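Local coordinates for RsfP (PDB 4GLJ), which probably catalyses the phosphorolysis of methylthioadenosine to adenine and methylthioribose 1-phosphate, and also binds the dye rhodamine B, at residues M27-N32 with V252-V257. Sequence-based numbering, arbitrary orientation.
Sequences MQALTN and VIKQAV
Met27 lays its sulfur against the branch methyl of Ile253, with SD 4.1 Å from CG2, the two side chains running at a slant to each other. With CG1 of Ile253 beside the backbone N (chi1 -75°), CG2 is the branch left facing the sulfur. Both residues are buried, and a flexible thioether meeting a beta-branched aliphatic suits such an apolar place. At the more open margin, Ala29 CB touches Lys254, 3.6 Å from NZ and 4.2 Å from CD, the one methylene near it. The lysine chain bends at chi3 (-90°), carrying its end toward the loop; a long aliphatic chain with a charged end suits this partly exposed position, and the short alanine methyl lets that end come close to the turn. In a type I turn from Met27 to Leu30, closed by a weak bond from Leu30 N to Met27 O (3.3 Å), Met27 and Ala29 both face the helix. The contact joins the loop between strands 16-20 and 33-36 to helix 237-263, which packs against the mixed sheet of this phosphorylase-superfamily fold: Ile18 touches both Met27 and Ile253, Val59 and Phe61 of strand 57-63 meet Met27, Leu54 of strand 49-54 meets Ala29 and Lys254, and helix 145-157 packs on Ala256.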
ATOM      1  N   MET A  27      18.371  20.823  19.275  1.00 57.61           N
ATOM      2  CA  MET A  27      19.176  20.346  20.372  1.00 59.48           C
ATOM      3  C   MET A  27      19.900  21.508  21.060  1.00 59.54           C
ATOM      4  O   MET A  27      21.060  21.761  20.766  1.00 55.27           O
ATOM      5  CB  MET A  27      20.183  19.319  19.892  1.00 58.39           C
ATOM      6  CG  MET A  27      19.608  17.931  19.812  1.00 65.17           C
ATOM      7  SD  MET A  27      20.876  16.653  19.639  1.00 64.64           S
ATOM      8  CE  MET A  27      21.677  17.012  18.065  1.00 64.29           C
ATOM      9  N   GLN A  28      19.200  22.176  21.973  1.00 63.31           N
ATOM     10  CA  GLN A  28      19.737  23.257  22.841  1.00 71.13           C
ATOM     11  C   GLN A  28      21.162  23.064  23.426  1.00 71.41           C
ATOM     12  O   GLN A  28      21.968  24.006  23.420  1.00 73.90           O
ATOM     13  CB  GLN A  28      18.745  23.512  23.996  1.00 76.36           C
ATOM     14  CG  GLN A  28      19.168  24.522  25.064  1.00 85.92           C
ATOM     15  CD  GLN A  28      18.885  25.958  24.660  1.00 90.47           C
ATOM     16  OE1 GLN A  28      19.034  26.328  23.493  1.00 92.01           O
ATOM     17  NE2 GLN A  28      18.470  26.776  25.621  1.00 94.82           N
ATOM     18  N   ALA A  29      21.479  21.871  23.934  1.00 68.94           N
ATOM     19  CA  ALA A  29      22.746  21.687  24.649  1.00 68.12           C
ATOM     20  C   ALA A  29      24.038  21.651  23.767  1.00 64.59           C
ATOM     21  O   ALA A  29      25.147  21.819  24.287  1.00 64.37           O
ATOM     22  CB  ALA A  29      22.669  20.482  25.585  1.00 68.81           C
ATOM     23  N   LEU A  30      23.919  21.466  22.448  1.00 57.84           N
ATOM     24  CA  LEU A  30      25.146  21.430  21.626  1.00 54.68           C
ATOM     25  C   LEU A  30      25.895  22.748  21.685  1.00 53.59           C
ATOM     26  O   LEU A  30      25.279  23.815  21.639  1.00 52.71           O
ATOM     27  CB  LEU A  30      24.852  21.104  20.165  1.00 51.71           C
ATOM     28  CG  LEU A  30      24.072  19.825  19.869  1.00 51.22           C
ATOM     29  CD1 LEU A  30      23.645  19.844  18.387  1.00 52.14           C
ATOM     30  CD2 LEU A  30      24.884  18.580  20.206  1.00 48.88           C
ATOM     31  N   THR A  31      27.216  22.662  21.767  1.00 50.52           N
ATOM     32  CA  THR A  31      28.074  23.833  21.668  1.00 51.07           C
ATOM     33  C   THR A  31      28.646  24.043  20.269  1.00 49.73           C
ATOM     34  O   THR A  31      28.737  23.084  19.466  1.00 47.82           O
ATOM     35  CB  THR A  31      29.257  23.720  22.649  1.00 53.43           C
ATOM     36  OG1 THR A  31      30.050  22.578  22.290  1.00 53.69           O
ATOM     37  CG2 THR A  31      28.741  23.558  24.082  1.00 54.99           C
ATOM     38  N   ASN A  32      29.055  25.291  19.993  1.00 50.04           N
ATOM     39  CA  ASN A  32      29.550  25.730  18.686  1.00 50.16           C
ATOM     40  C   ASN A  32      28.622  25.246  17.570  1.00 47.71           C
ATOM     41  O   ASN A  32      29.096  24.718  16.536  1.00 46.24           O
ATOM     42  CB  ASN A  32      30.996  25.289  18.436  1.00 52.03           C
ATOM     43  CG  ASN A  32      32.000  26.071  19.302  1.00 57.77           C
ATOM     44  OD1 ASN A  32      32.151  27.298  19.182  1.00 62.79           O
ATOM     45  ND2 ASN A  32      32.673  25.365  20.191  1.00 58.94           N
ATOM     46  N   VAL A 252      18.097  11.600  27.381  1.00 33.23           N
ATOM     47  CA  VAL A 252      18.449  10.287  26.915  1.00 29.97           C
ATOM     48  C   VAL A 252      19.483  10.342  25.793  1.00 29.45           C
ATOM     49  O   VAL A 252      20.454   9.577  25.823  1.00 29.53           O
ATOM     50  CB  VAL A 252      17.190   9.459  26.492  1.00 29.32           C
ATOM     51  CG1 VAL A 252      17.647   8.069  26.018  1.00 28.15           C
ATOM     52  CG2 VAL A 252      16.182   9.364  27.681  1.00 30.38           C
ATOM     53  N   ILE A 253      19.251  11.202  24.798  1.00 29.22           N
ATOM     54  CA  ILE A 253      20.182  11.454  23.694  1.00 31.24           C
ATOM     55  C   ILE A 253      21.568  11.856  24.242  1.00 32.91           C
ATOM     56  O   ILE A 253      22.605  11.345  23.766  1.00 34.04           O
ATOM     57  CB  ILE A 253      19.598  12.593  22.781  1.00 33.34           C
ATOM     58  CG1 ILE A 253      18.444  12.067  21.899  1.00 36.15           C
ATOM     59  CG2 ILE A 253      20.631  13.301  21.922  1.00 37.64           C
ATOM     60  CD1 ILE A 253      17.601  13.263  21.411  1.00 40.53           C
ATOM     61  N   LYS A 254      21.602  12.793  25.194  1.00 34.50           N
ATOM     62  CA  LYS A 254      22.916  13.169  25.817  1.00 37.73           C
ATOM     63  C   LYS A 254      23.697  11.920  26.261  1.00 34.91           C
ATOM     64  O   LYS A 254      24.841  11.710  25.871  1.00 35.64           O
ATOM     65  CB  LYS A 254      22.736  14.192  26.964  1.00 41.73           C
ATOM     66  CG  LYS A 254      22.744  15.588  26.410  1.00 49.77           C
ATOM     67  CD  LYS A 254      22.527  16.729  27.422  1.00 56.48           C
ATOM     68  CE  LYS A 254      21.037  17.026  27.546  1.00 55.41           C
ATOM     69  NZ  LYS A 254      20.797  18.437  27.945  1.00 64.31           N
ATOM     70  N   GLN A 255      23.036  11.061  27.018  1.00 35.33           N
ATOM     71  CA  GLN A 255      23.632   9.812  27.491  1.00 34.08           C
ATOM     72  C   GLN A 255      23.998   8.839  26.381  1.00 32.58           C
ATOM     73  O   GLN A 255      25.062   8.210  26.441  1.00 33.01           O
ATOM     74  CB  GLN A 255      22.709   9.135  28.503  1.00 35.11           C
ATOM     75  CG  GLN A 255      22.462   9.903  29.810  1.00 37.84           C
ATOM     76  CD  GLN A 255      23.728  10.289  30.568  1.00 41.59           C
ATOM     77  OE1 GLN A 255      24.739   9.603  30.552  1.00 42.82           O
ATOM     78  NE2 GLN A 255      23.672  11.430  31.192  1.00 42.85           N
ATOM     79  N   ALA A 256      23.146   8.742  25.336  1.00 31.55           N
ATOM     80  CA  ALA A 256      23.362   7.829  24.240  1.00 30.09           C
ATOM     81  C   ALA A 256      24.524   8.257  23.350  1.00 31.37           C
ATOM     82  O   ALA A 256      25.330   7.416  22.967  1.00 30.11           O
ATOM     83  CB  ALA A 256      22.068   7.686  23.371  1.00 25.95           C
ATOM     84  N   VAL A 257      24.644   9.560  23.085  1.00 30.89           N
ATOM     85  CA  VAL A 257      25.748  10.038  22.301  1.00 32.52           C
ATOM     86  C   VAL A 257      27.088   9.674  23.033  1.00 35.34           C
ATOM     87  O   VAL A 257      28.048   9.144  22.434  1.00 33.74           O
ATOM     88  CB  VAL A 257      25.652  11.564  22.058  1.00 34.44           C
ATOM     89  CG1 VAL A 257      26.951  12.083  21.475  1.00 36.66           C
ATOM     90  CG2 VAL A 257      24.466  11.937  21.139  1.00 33.73           C
TER